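Local coordinates for autophagy protein 5 (Saccharomyces cerevisiae, PDB 2DYO), which acts in autophagic vesicle formation, cytoplasm-to-vacuole transport, mitophagy and nucleophagy, and serves as the acceptor protein to which the ubiquitin-like ATG12 is covalently conjugated, at residues L10-E15 with Q186-I191; P43-L48 with I254-E259; W86-G91 with T209-G214; S197-H202 with G227-L232; Y267-K272 with G278-T283. All blocks are in the same frame, centred on the assembly; numbering follows the deposited sequence.

Interaction 1: L10-E15 with Q186-I191; sequences LLWNGE and QDFIEI
In both W12 and F188 the first side-chain torsion sets CG anti to the backbone N (chi1 -168° and -176°), which carries each ring across the gap between two backbones whose CA atoms, W12 to F188, come no closer than 9.6 Å. The far corner of the indole does the touching. W12 CZ3 lies over one face of the phenyl ring, displaced toward its rim, and is 3.5 Å from F188 CG; W12 CH2 follows at 3.6 Å from F188 CD2. With ring planes 41° apart and centroids of the W12 six-membered ring and the F188 ring separated by 4.8 Å, the pair is an oblique aromatic contact. Both residues are buried. The polar end of the indole is satisfied separately, W12 NE1 donating to R183 O, while F185 meets the same tryptophan. The contact thus ties helix 4-12, which leads into strand 15-22 of the first ubiquitin-like sheet, to helix 185-195 of the helical region, where F188 also meets F176 and touches S179 of helix 170-182.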
# COMPACT_ATOMS: atom_id res chain seq x y z
N LEU A 10 14.91 -1.39 1.06
CA LEU A 10 14.38 -0.64 2.18
C LEU A 10 12.85 -0.58 2.10
O LEU A 10 12.16 -0.67 3.11
CB LEU A 10 14.94 0.78 2.20
CG LEU A 10 16.41 0.94 2.62
CD1 LEU A 10 16.84 2.40 2.47
CD2 LEU A 10 16.57 0.49 4.06
N LEU A 11 12.34 -0.43 0.89
CA LEU A 11 10.89 -0.36 0.68
C LEU A 11 10.27 -1.72 0.94
O LEU A 11 9.19 -1.83 1.52
CB LEU A 11 10.59 0.09 -0.75
CG LEU A 11 11.11 1.50 -1.10
CD1 LEU A 11 10.77 1.84 -2.54
CD2 LEU A 11 10.47 2.52 -0.14
N TRP A 12 10.98 -2.77 0.52
CA TRP A 12 10.51 -4.13 0.71
C TRP A 12 10.47 -4.46 2.19
O TRP A 12 9.55 -5.12 2.67
CB TRP A 12 11.43 -5.11 -0.02
CG TRP A 12 10.87 -6.49 -0.13
CD1 TRP A 12 11.28 -7.61 0.54
CD2 TRP A 12 9.79 -6.91 -0.98
NE1 TRP A 12 10.53 -8.70 0.16
CE2 TRP A 12 9.60 -8.30 -0.77
CE3 TRP A 12 8.96 -6.24 -1.89
CZ2 TRP A 12 8.62 -9.03 -1.44
CZ3 TRP A 12 7.98 -6.98 -2.57
CH2 TRP A 12 7.82 -8.36 -2.33
N ASN A 13 11.47 -3.97 2.93
CA ASN A 13 11.52 -4.20 4.37
C ASN A 13 10.58 -3.24 5.11
O ASN A 13 10.41 -3.35 6.34
CB ASN A 13 12.96 -4.03 4.87
CG ASN A 13 13.91 -5.07 4.29
OD1 ASN A 13 15.13 -4.98 4.47
ND2 ASN A 13 13.37 -6.05 3.59
N GLY A 14 9.96 -2.31 4.38
CA GLY A 14 9.02 -1.39 5.01
C GLY A 14 8.01 -2.20 5.80
O GLY A 14 7.57 -3.24 5.32
N GLU A 15 7.64 -1.73 6.99
CA GLU A 15 6.72 -2.49 7.83
C GLU A 15 6.08 -1.63 8.92
O GLU A 15 6.73 -0.74 9.48
CB GLU A 15 7.50 -3.64 8.47
CG GLU A 15 6.68 -4.77 9.04
CD GLU A 15 7.57 -5.96 9.38
OE1 GLU A 15 7.76 -6.24 10.58
OE2 GLU A 15 8.10 -6.59 8.44
N GLN A 186 13.98 -11.33 -4.02
CA GLN A 186 14.61 -11.74 -5.27
C GLN A 186 13.60 -12.07 -6.37
O GLN A 186 13.74 -11.63 -7.50
CB GLN A 186 15.53 -12.95 -5.05
CG GLN A 186 16.73 -12.67 -4.16
CD GLN A 186 16.35 -12.24 -2.75
OE1 GLN A 186 15.51 -12.87 -2.10
NE2 GLN A 186 16.98 -11.18 -2.26
N ASP A 187 12.58 -12.86 -6.03
CA ASP A 187 11.58 -13.21 -7.03
C ASP A 187 10.81 -11.97 -7.48
O ASP A 187 10.56 -11.79 -8.67
CB ASP A 187 10.60 -14.24 -6.47
CG ASP A 187 11.23 -15.62 -6.31
OD1 ASP A 187 10.51 -16.54 -5.86
OD2 ASP A 187 12.43 -15.78 -6.62
N PHE A 188 10.43 -11.12 -6.53
CA PHE A 188 9.68 -9.92 -6.89
C PHE A 188 10.47 -9.03 -7.85
O PHE A 188 9.94 -8.61 -8.88
CB PHE A 188 9.31 -9.12 -5.64
CG PHE A 188 8.45 -7.92 -5.94
CD1 PHE A 188 9.03 -6.72 -6.35
CD2 PHE A 188 7.07 -8.01 -5.88
CE1 PHE A 188 8.24 -5.64 -6.71
CE2 PHE A 188 6.26 -6.93 -6.25
CZ PHE A 188 6.85 -5.75 -6.66
N ILE A 189 11.72 -8.76 -7.52
CA ILE A 189 12.57 -7.94 -8.37
C ILE A 189 12.74 -8.57 -9.75
O ILE A 189 12.72 -7.89 -10.77
CB ILE A 189 13.97 -7.75 -7.74
CG1 ILE A 189 13.87 -6.81 -6.53
CG2 ILE A 189 14.95 -7.24 -8.78
CD1 ILE A 189 13.43 -5.40 -6.88
N GLU A 190 12.91 -9.89 -9.76
CA GLU A 190 13.10 -10.62 -11.00
C GLU A 190 11.94 -10.44 -11.97
O GLU A 190 12.14 -10.06 -13.12
CB GLU A 190 13.28 -12.11 -10.71
CG GLU A 190 13.65 -12.93 -11.94
CD GLU A 190 13.83 -14.40 -11.62
OE1 GLU A 190 12.82 -15.14 -11.62
OE2 GLU A 190 14.98 -14.81 -11.36
N ILE A 191 10.72 -10.71 -11.50
CA ILE A 191 9.57 -10.59 -12.38
C ILE A 191 9.16 -9.15 -12.70
O ILE A 191 8.86 -8.84 -13.85
CB ILE A 191 8.35 -11.34 -11.79
CG1 ILE A 191 8.73 -12.79 -11.50
CG2 ILE A 191 7.19 -11.31 -12.77
CD1 ILE A 191 9.21 -13.55 -12.72

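Interaction 2: P43-L48 with I254-E259; sequences PRETYL and ICQGIE
E45 and Q256 meet with their side chains crossing at about a right angle, and the carboxylate and amide planes stand 62° apart. Q256 NE2 donates to E45 OE1 over 2.8 Å, with an N-H...O angle of 159°. The acceptor lies close to the amide plane, whereas the donor approaches the syn side of OE1 and stands 29° out of the carboxylate plane. Both chains bend at chi2, which turns their ends toward each other. R44 is instead extended from CG to NE, and its guanidinium has Q256 O over one face, with R44 NH1 3.6 Å from G257 CA. At the guanidinium edge, in plane, a water accepts from R44 NH2 (3.1 Å) and donates to Q256 OE1 (2.8 Å). G257 belongs to the type I' turn joining strands 251-255 and 258-260. R44 also pairs with D95 and an acidic side chain of another protein's chain, which probably balance its charge, while a direct amide-to-carboxylate hydrogen bond and a guanidinium-to-amide water bridge join the two ubiquitin-like domains.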
# COMPACT_ATOMS: atom_id res chain seq x y z
N PRO A 43 3.75 -5.49 6.20
CA PRO A 43 4.61 -4.76 5.27
C PRO A 43 3.86 -3.57 4.67
O PRO A 43 2.63 -3.58 4.58
CB PRO A 43 4.92 -5.80 4.19
CG PRO A 43 4.84 -7.11 4.94
CD PRO A 43 3.61 -6.90 5.80
N ARG A 44 4.60 -2.53 4.29
CA ARG A 44 3.97 -1.39 3.65
C ARG A 44 3.55 -1.87 2.26
O ARG A 44 2.52 -1.46 1.73
CB ARG A 44 4.97 -0.23 3.52
CG ARG A 44 4.92 0.79 4.66
CD ARG A 44 6.03 1.82 4.49
NE ARG A 44 5.84 3.00 5.33
CZ ARG A 44 5.16 4.08 4.96
NH1 ARG A 44 5.04 5.10 5.79
NH2 ARG A 44 4.59 4.13 3.76
N GLU A 45 4.35 -2.77 1.69
CA GLU A 45 4.07 -3.29 0.36
C GLU A 45 3.25 -4.58 0.34
O GLU A 45 3.77 -5.65 0.01
CB GLU A 45 5.38 -3.52 -0.40
CG GLU A 45 6.28 -2.29 -0.52
CD GLU A 45 5.78 -1.27 -1.53
OE1 GLU A 45 6.59 -0.39 -1.90
OE2 GLU A 45 4.60 -1.32 -1.96
N THR A 46 1.98 -4.47 0.71
CA THR A 46 1.08 -5.62 0.68
C THR A 46 -0.34 -5.09 0.84
O THR A 46 -0.54 -3.88 0.85
CB THR A 46 1.40 -6.63 1.81
OG1 THR A 46 0.68 -7.85 1.58
CG2 THR A 46 1.00 -6.07 3.18
N TYR A 47 -1.31 -5.99 0.94
CA TYR A 47 -2.70 -5.58 1.12
C TYR A 47 -3.21 -6.10 2.47
O TYR A 47 -2.83 -7.19 2.90
CB TYR A 47 -3.61 -6.17 0.03
CG TYR A 47 -3.37 -5.66 -1.37
CD1 TYR A 47 -3.39 -4.29 -1.66
CD2 TYR A 47 -3.19 -6.55 -2.42
CE1 TYR A 47 -3.25 -3.84 -2.98
CE2 TYR A 47 -3.04 -6.11 -3.73
CZ TYR A 47 -3.08 -4.76 -4.01
OH TYR A 47 -2.97 -4.35 -5.32
N LEU A 48 -4.10 -5.35 3.10
CA LEU A 48 -4.67 -5.76 4.38
C LEU A 48 -5.42 -7.08 4.24
O LEU A 48 -5.48 -7.88 5.16
CB LEU A 48 -5.62 -4.68 4.92
CG LEU A 48 -4.99 -3.37 5.41
CD1 LEU A 48 -6.10 -2.36 5.71
CD2 LEU A 48 -4.15 -3.62 6.64
N ILE A 254 4.39 13.59 -0.43
CA ILE A 254 4.81 12.45 0.37
C ILE A 254 4.72 11.19 -0.49
O ILE A 254 3.67 10.88 -1.06
CB ILE A 254 3.89 12.24 1.60
CG1 ILE A 254 3.97 13.46 2.53
CG2 ILE A 254 4.29 10.97 2.34
CD1 ILE A 254 5.37 13.78 3.03
N CYS A 255 5.83 10.48 -0.60
CA CYS A 255 5.89 9.24 -1.37
C CYS A 255 6.58 8.21 -0.49
O CYS A 255 7.63 8.49 0.07
CB CYS A 255 6.70 9.44 -2.65
SG CYS A 255 6.80 8.00 -3.70
N GLN A 256 5.98 7.03 -0.35
CA GLN A 256 6.58 6.00 0.48
C GLN A 256 6.91 6.53 1.87
O GLN A 256 7.99 6.27 2.42
CB GLN A 256 7.86 5.46 -0.18
CG GLN A 256 7.61 4.61 -1.43
CD GLN A 256 7.12 3.20 -1.11
OE1 GLN A 256 6.97 2.83 0.05
NE2 GLN A 256 6.87 2.42 -2.15
N GLY A 257 5.98 7.30 2.43
CA GLY A 257 6.16 7.83 3.77
C GLY A 257 7.23 8.89 3.99
O GLY A 257 7.48 9.26 5.14
N ILE A 258 7.86 9.38 2.93
CA ILE A 258 8.88 10.41 3.10
C ILE A 258 8.61 11.66 2.25
O ILE A 258 7.82 11.62 1.32
CB ILE A 258 10.31 9.90 2.76
CG1 ILE A 258 10.41 9.59 1.26
CG2 ILE A 258 10.63 8.65 3.58
CD1 ILE A 258 11.84 9.36 0.79
N GLU A 259 9.29 12.75 2.59
CA GLU A 259 9.14 14.01 1.87
C GLU A 259 9.96 14.00 0.59
O GLU A 259 11.13 13.63 0.60
CB GLU A 259 9.59 15.18 2.76
CG GLU A 259 9.34 16.55 2.15
CD GLU A 259 9.96 17.67 2.96
OE1 GLU A 259 9.85 17.64 4.20
OE2 GLU A 259 10.55 18.59 2.35
O HOH W 1 4.41 2.58 1.09

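Interaction 3: W86-G91 with T209-G214; sequences WNYPVG and TSRTSG
R211 NH2 sits over one face of the Y88 ring, nearest to CE1 at 3.8 Å. This end of the arginine is the whole of the direct contact, which buries just 59 Å² in all. The ring and guanidinium planes are 56° apart, and R211 CZ is 5.4 Å from the Y88 ring centroid, 25° off the ring normal; at that length the cation-pi attraction is weak at most. R211 spans a separation of 12.7 Å between the CA atoms of Y88 and R211 because its chain is extended from CG to NE. The tyrosine is the firmer side: it packs on L93 and on Y281 of strand 280-286, and the following P89 is the N-cap of helix 90-98. Y88 belongs to the first ubiquitin-like domain, and R211 to the loop between strands 205-208 and 218-219 of the second. Within that loop S210 forms an ST turn and ST motif, its OG accepting from T212 N (2.7 Å) and S213 N (2.8 Å), and it also bonds to C96 O. Even within this turn the side chains of T212 and S213 are incompletely modelled, and S213 and G214 are poorly ordered.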
# COMPACT_ATOMS: atom_id res chain seq x y z
N TRP A 86 -9.28 -1.75 0.89
CA TRP A 86 -8.20 -2.72 1.02
C TRP A 86 -7.33 -2.78 -0.24
O TRP A 86 -6.19 -3.24 -0.18
CB TRP A 86 -8.74 -4.13 1.32
CG TRP A 86 -9.52 -4.76 0.20
CD1 TRP A 86 -10.88 -4.83 0.09
CD2 TRP A 86 -8.99 -5.34 -0.99
NE1 TRP A 86 -11.23 -5.41 -1.11
CE2 TRP A 86 -10.09 -5.74 -1.79
CE3 TRP A 86 -7.69 -5.57 -1.47
CZ2 TRP A 86 -9.93 -6.35 -3.04
CZ3 TRP A 86 -7.53 -6.18 -2.72
CH2 TRP A 86 -8.65 -6.56 -3.49
N ASN A 87 -7.86 -2.31 -1.36
CA ASN A 87 -7.12 -2.39 -2.63
C ASN A 87 -6.03 -1.36 -2.90
O ASN A 87 -5.75 -1.03 -4.06
CB ASN A 87 -8.11 -2.44 -3.81
CG ASN A 87 -9.10 -1.29 -3.81
OD1 ASN A 87 -9.10 -0.46 -4.73
ND2 ASN A 87 -9.94 -1.23 -2.80
N TYR A 88 -5.42 -0.83 -1.85
CA TYR A 88 -4.31 0.10 -1.99
C TYR A 88 -3.23 -0.46 -1.09
O TYR A 88 -3.54 -1.05 -0.06
CB TYR A 88 -4.67 1.51 -1.51
CG TYR A 88 -5.60 2.23 -2.45
CD1 TYR A 88 -6.98 2.08 -2.35
CD2 TYR A 88 -5.10 3.03 -3.48
CE1 TYR A 88 -7.84 2.71 -3.24
CE2 TYR A 88 -5.95 3.66 -4.39
CZ TYR A 88 -7.32 3.49 -4.26
OH TYR A 88 -8.16 4.10 -5.15
N PRO A 89 -1.95 -0.28 -1.45
CA PRO A 89 -0.91 -0.82 -0.57
C PRO A 89 -1.09 -0.25 0.83
O PRO A 89 -1.50 0.90 0.98
CB PRO A 89 0.39 -0.33 -1.21
CG PRO A 89 0.04 -0.25 -2.68
CD PRO A 89 -1.36 0.35 -2.65
N VAL A 90 -0.79 -1.05 1.84
CA VAL A 90 -0.90 -0.62 3.23
C VAL A 90 -0.14 0.68 3.49
O VAL A 90 -0.62 1.55 4.21
CB VAL A 90 -0.37 -1.74 4.18
CG1 VAL A 90 -0.35 -1.25 5.63
CG2 VAL A 90 -1.27 -2.96 4.06
N GLY A 91 1.05 0.80 2.91
CA GLY A 91 1.85 2.00 3.12
C GLY A 91 1.19 3.24 2.54
O GLY A 91 1.33 4.34 3.09
N THR A 209 -5.01 12.84 -1.80
CA THR A 209 -4.90 13.77 -0.68
C THR A 209 -5.16 12.94 0.57
O THR A 209 -4.81 11.76 0.61
CB THR A 209 -5.93 14.92 -0.78
OG1 THR A 209 -7.25 14.39 -0.93
CG2 THR A 209 -5.59 15.84 -1.97
N SER A 210 -5.79 13.52 1.58
CA SER A 210 -6.06 12.79 2.82
C SER A 210 -7.47 12.21 2.97
O SER A 210 -8.45 12.80 2.50
CB SER A 210 -5.76 13.68 4.02
OG SER A 210 -6.13 13.04 5.23
N ARG A 211 -7.55 11.05 3.62
CA ARG A 211 -8.82 10.39 3.90
C ARG A 211 -9.16 10.79 5.33
O ARG A 211 -10.27 10.56 5.81
CB ARG A 211 -8.68 8.87 3.83
CG ARG A 211 -8.56 8.30 2.43
CD ARG A 211 -8.17 6.83 2.46
NE ARG A 211 -7.90 6.32 1.12
CZ ARG A 211 -8.82 6.19 0.17
NH1 ARG A 211 -10.08 6.52 0.41
NH2 ARG A 211 -8.47 5.74 -1.03
N THR A 212 -8.18 11.38 5.99
CA THR A 212 -8.33 11.83 7.37
C THR A 212 -8.87 13.25 7.39
O THR A 212 -9.96 13.50 7.91
CB THR A 212 -6.99 11.77 8.09
N SER A 213 -8.12 14.18 6.82
CA SER A 213 -8.52 15.58 6.82
C SER A 213 -9.07 16.07 5.48
O SER A 213 -8.57 15.71 4.41
CB SER A 213 -7.35 16.45 7.23
N GLY A 214 -10.10 16.90 5.55
CA GLY A 214 -10.70 17.48 4.37
C GLY A 214 -11.45 16.58 3.40
O GLY A 214 -11.85 15.46 3.72

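Interaction 4: S197-H202 with G227-L232; sequences SSRPRH and GVNPTL
The linker from helix 185-195 into the first strand of the second ubiquitin-like domain meets the loop after strand 218-219 through one arginine, R199. Its guanidinium straddles a single backbone carbonyl: R199 NH2 donates to V228 O over 2.8 Å, with an N-H...O angle of 146°, and R199 NH1 makes a weak bond of 3.0 Å to V228 O. The oxygen lies at the guanidinium edge, near its plane, while NH2 is tilted 25° from the carbonyl plane. A chi1 of -164° swings R199 away from its backbone N, and the extended chain reaches the other loop. N229 crosses it at about a right angle; N229 ND2 is 3.2 Å from R199 NH2, but both are donors, so no hydrogen bond forms. All three touching residues are exposed. R199 NH1 also reaches M225 O weakly, and the guanidinium makes a cation-pi contact with Y267. P200 and N229 both pack on Y267 of helix 266-273, and P200 also touches L158 of helix 142-159.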
# COMPACT_ATOMS: atom_id res chain seq x y z
N SER A 197 11.82 -2.83 -18.04
CA SER A 197 13.11 -2.36 -17.54
C SER A 197 13.64 -1.27 -18.47
O SER A 197 14.78 -0.82 -18.32
CB SER A 197 14.10 -3.53 -17.48
OG SER A 197 14.32 -4.09 -18.76
N SER A 198 12.81 -0.87 -19.42
CA SER A 198 13.16 0.17 -20.38
C SER A 198 12.67 1.52 -19.88
O SER A 198 12.03 1.59 -18.82
CB SER A 198 12.52 -0.13 -21.73
OG SER A 198 11.10 -0.10 -21.63
N ARG A 199 12.95 2.59 -20.62
CA ARG A 199 12.50 3.91 -20.21
C ARG A 199 11.02 4.10 -20.57
O ARG A 199 10.61 3.94 -21.72
CB ARG A 199 13.35 5.02 -20.86
CG ARG A 199 13.18 6.38 -20.19
CD ARG A 199 14.33 7.33 -20.53
NE ARG A 199 14.32 8.54 -19.69
CZ ARG A 199 13.46 9.54 -19.83
NH1 ARG A 199 12.52 9.51 -20.77
NH2 ARG A 199 13.53 10.59 -19.01
N PRO A 200 10.20 4.44 -19.56
CA PRO A 200 8.76 4.66 -19.65
C PRO A 200 8.23 5.55 -20.78
O PRO A 200 8.80 6.58 -21.11
CB PRO A 200 8.41 5.25 -18.28
CG PRO A 200 9.43 4.62 -17.38
CD PRO A 200 10.69 4.73 -18.20
N ARG A 201 7.11 5.12 -21.37
CA ARG A 201 6.44 5.89 -22.41
C ARG A 201 5.52 6.86 -21.66
O ARG A 201 5.29 7.99 -22.10
CB ARG A 201 5.61 4.96 -23.30
CG ARG A 201 6.42 4.23 -24.37
CD ARG A 201 6.98 5.23 -25.36
NE ARG A 201 7.34 4.61 -26.63
CZ ARG A 201 7.29 5.25 -27.80
NH1 ARG A 201 7.64 4.62 -28.91
NH2 ARG A 201 6.86 6.50 -27.85
N HIS A 202 5.01 6.39 -20.53
CA HIS A 202 4.14 7.17 -19.65
C HIS A 202 4.42 6.74 -18.22
O HIS A 202 4.96 5.66 -18.00
CB HIS A 202 2.66 6.91 -19.95
CG HIS A 202 2.16 7.54 -21.22
ND1 HIS A 202 2.09 6.85 -22.41
CD2 HIS A 202 1.70 8.79 -21.47
CE1 HIS A 202 1.60 7.65 -23.34
NE2 HIS A 202 1.36 8.83 -22.80
N GLY A 227 10.98 11.17 -24.78
CA GLY A 227 11.84 12.30 -25.10
C GLY A 227 11.96 13.41 -24.09
O GLY A 227 12.56 14.46 -24.38
N VAL A 228 11.40 13.21 -22.90
CA VAL A 228 11.46 14.23 -21.85
C VAL A 228 11.90 13.64 -20.51
O VAL A 228 11.91 12.42 -20.33
CB VAL A 228 10.10 14.94 -21.67
CG1 VAL A 228 9.77 15.74 -22.94
CG2 VAL A 228 9.00 13.92 -21.39
N ASN A 229 12.28 14.51 -19.59
CA ASN A 229 12.76 14.07 -18.28
C ASN A 229 12.23 15.07 -17.24
O ASN A 229 13.00 15.77 -16.60
CB ASN A 229 14.29 14.08 -18.30
CG ASN A 229 14.90 13.29 -17.16
OD1 ASN A 229 16.10 13.39 -16.90
ND2 ASN A 229 14.09 12.50 -16.48
N PRO A 230 10.91 15.12 -17.06
CA PRO A 230 10.31 16.05 -16.10
C PRO A 230 10.59 15.81 -14.62
O PRO A 230 10.81 14.69 -14.17
CB PRO A 230 8.81 15.95 -16.41
CG PRO A 230 8.66 14.53 -16.81
CD PRO A 230 9.87 14.29 -17.70
N THR A 231 10.57 16.91 -13.88
CA THR A 231 10.76 16.90 -12.44
C THR A 231 9.33 17.01 -11.88
O THR A 231 8.39 17.21 -12.65
CB THR A 231 11.53 18.13 -11.96
OG1 THR A 231 10.78 19.30 -12.28
CG2 THR A 231 12.90 18.21 -12.64
N LEU A 232 9.17 16.86 -10.57
CA LEU A 232 7.83 16.99 -9.99
C LEU A 232 7.29 18.39 -10.27
O LEU A 232 6.10 18.56 -10.54
CB LEU A 232 7.87 16.75 -8.49
CG LEU A 232 8.06 15.29 -8.04
CD1 LEU A 232 8.01 15.21 -6.52
CD2 LEU A 232 6.96 14.42 -8.66

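Interaction 5: Y267-K272 with G278-T283; sequences YDLYSK and GFLYIT
Y270 OH donates to G278 O over 2.7 Å, and the same hydroxyl is hydrogen-bonded to R274, so two groups fix the end of this buried ring. The bond lies in the carbonyl plane with a C=O...O angle of 150°. It belongs to the ubiquitin-like (beta-grasp) fold of the second domain, in which helix 266-273 lies against the sheet containing strand 280-286. The short helix and strand segments run at 113° to each other, with their axes 8.7 Å apart at closest approach. In Y270 a chi1 of 177° points the ring away from the backbone N and sends it past L280; the two side chains slide by in opposite directions. The ring presents its edge: Y270 CD1 is 3.6 Å from L280 CB, and G278 O also lies near the ring plane. L280 reaches on toward the helix, where it crosses L269 at about a right angle, and this apolar pair continues the seam alongside the tyrosine. C255 of the adjacent strand 251-255 touches both leucines, while V154 and L158 of helix 142-159 pack on Y270. On the helix itself K272 NZ forms a salt bridge with D268 OD1, and K272 also pairs with an acidic side chain of another protein's chain. Nearest in the leucine crossing are L269 CG and L280 CD2, 3.8 Å apart, with the methyl L269 CD2 still 4.4 Å from I282 CG2.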
# COMPACT_ATOMS: atom_id res chain seq x y z
N TYR A 267 11.06 10.30 -13.43
CA TYR A 267 11.50 8.96 -13.81
C TYR A 267 12.19 8.29 -12.63
O TYR A 267 11.94 7.12 -12.33
CB TYR A 267 12.47 8.99 -14.99
CG TYR A 267 13.17 7.67 -15.21
CD1 TYR A 267 12.47 6.55 -15.66
CD2 TYR A 267 14.52 7.52 -14.89
CE1 TYR A 267 13.09 5.31 -15.79
CE2 TYR A 267 15.16 6.29 -15.02
CZ TYR A 267 14.44 5.19 -15.47
OH TYR A 267 15.07 3.97 -15.59
N ASP A 268 13.08 9.03 -11.97
CA ASP A 268 13.80 8.51 -10.81
C ASP A 268 12.82 8.12 -9.71
O ASP A 268 12.90 7.02 -9.15
CB ASP A 268 14.76 9.56 -10.26
CG ASP A 268 16.16 9.41 -10.81
OD1 ASP A 268 16.77 8.35 -10.59
OD2 ASP A 268 16.65 10.36 -11.46
N LEU A 269 11.90 9.03 -9.40
CA LEU A 269 10.92 8.78 -8.37
C LEU A 269 10.16 7.49 -8.67
O LEU A 269 10.07 6.60 -7.82
CB LEU A 269 9.95 9.96 -8.26
CG LEU A 269 8.98 9.93 -7.08
CD1 LEU A 269 9.74 9.84 -5.77
CD2 LEU A 269 8.12 11.18 -7.12
N TYR A 270 9.61 7.38 -9.88
CA TYR A 270 8.88 6.18 -10.24
C TYR A 270 9.73 4.92 -10.18
O TYR A 270 9.40 3.96 -9.48
CB TYR A 270 8.30 6.29 -11.66
CG TYR A 270 7.61 5.00 -12.06
CD1 TYR A 270 6.32 4.72 -11.62
CD2 TYR A 270 8.28 4.02 -12.80
CE1 TYR A 270 5.71 3.49 -11.88
CE2 TYR A 270 7.68 2.78 -13.07
CZ TYR A 270 6.40 2.53 -12.61
OH TYR A 270 5.81 1.31 -12.84
N SER A 271 10.83 4.91 -10.92
CA SER A 271 11.69 3.73 -10.98
C SER A 271 12.18 3.24 -9.63
O SER A 271 12.45 2.05 -9.47
CB SER A 271 12.88 3.99 -11.91
OG SER A 271 13.77 4.93 -11.34
N LYS A 272 12.28 4.13 -8.66
CA LYS A 272 12.79 3.75 -7.34
C LYS A 272 11.75 3.62 -6.23
O LYS A 272 11.83 2.71 -5.41
CB LYS A 272 13.88 4.73 -6.92
CG LYS A 272 15.12 4.63 -7.79
CD LYS A 272 16.10 5.77 -7.56
CE LYS A 272 17.35 5.57 -8.42
NZ LYS A 272 18.19 6.79 -8.49
N GLY A 278 3.00 -1.74 -8.89
CA GLY A 278 3.48 -1.11 -10.11
C GLY A 278 3.21 0.38 -10.26
O GLY A 278 3.79 1.04 -11.12
N PHE A 279 2.32 0.91 -9.42
CA PHE A 279 1.99 2.33 -9.48
C PHE A 279 2.80 3.16 -8.48
O PHE A 279 3.10 2.70 -7.38
CB PHE A 279 0.50 2.57 -9.20
CG PHE A 279 -0.39 2.38 -10.39
CD1 PHE A 279 -0.94 1.14 -10.68
CD2 PHE A 279 -0.68 3.46 -11.22
CE1 PHE A 279 -1.77 0.97 -11.79
CE2 PHE A 279 -1.51 3.30 -12.33
CZ PHE A 279 -2.06 2.05 -12.62
N LEU A 280 3.15 4.37 -8.90
CA LEU A 280 3.84 5.30 -8.01
C LEU A 280 2.72 6.10 -7.37
O LEU A 280 1.86 6.63 -8.08
CB LEU A 280 4.74 6.26 -8.80
CG LEU A 280 5.25 7.44 -7.95
CD1 LEU A 280 6.20 6.93 -6.85
CD2 LEU A 280 5.97 8.43 -8.84
N TYR A 281 2.70 6.18 -6.05
CA TYR A 281 1.67 6.93 -5.36
C TYR A 281 2.24 8.13 -4.63
O TYR A 281 3.25 8.01 -3.92
CB TYR A 281 0.95 6.07 -4.30
CG TYR A 281 0.10 4.95 -4.82
CD1 TYR A 281 0.65 3.72 -5.15
CD2 TYR A 281 -1.29 5.10 -4.94
CE1 TYR A 281 -0.15 2.66 -5.59
CE2 TYR A 281 -2.09 4.06 -5.38
CZ TYR A 281 -1.51 2.84 -5.69
OH TYR A 281 -2.30 1.79 -6.08
N ILE A 282 1.63 9.29 -4.81
CA ILE A 282 2.09 10.44 -4.05
C ILE A 282 0.91 10.93 -3.25
O ILE A 282 -0.25 10.87 -3.70
CB ILE A 282 2.70 11.57 -4.93
CG1 ILE A 282 1.69 12.07 -5.95
CG2 ILE A 282 3.97 11.06 -5.62
CD1 ILE A 282 2.29 13.10 -6.89
N THR A 283 1.19 11.39 -2.04
CA THR A 283 0.15 11.89 -1.15
C THR A 283 0.43 13.37 -0.90
O THR A 283 1.53 13.73 -0.47
CB THR A 283 0.16 11.12 0.18
OG1 THR A 283 -0.11 9.73 -0.09
CG2 THR A 283 -0.89 11.66 1.13

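How the interactions relate
Interactions 1, 2 and 5 are buried, whereas 3 and 4 lie at the surface. Interactions 2 and 3 both join the two ubiquitin-like domains and touch through the bonds R44 O to G91 N and T46 O to V90 N, yet one uses a direct hydrogen bond and a water bridge and the other a weak arginine-ring approach. Interaction 1 is purely aromatic and meets interaction 2 where G14 O faces R44 N. Interactions 2 and 5 share a sheet, with strands 251-255 and 280-286 adjacent. Helix 266-273 serves interaction 5 through leucine and tyrosine packing, and also meets interaction 4, an arginine-carbonyl contact, where Y267 packs on P200.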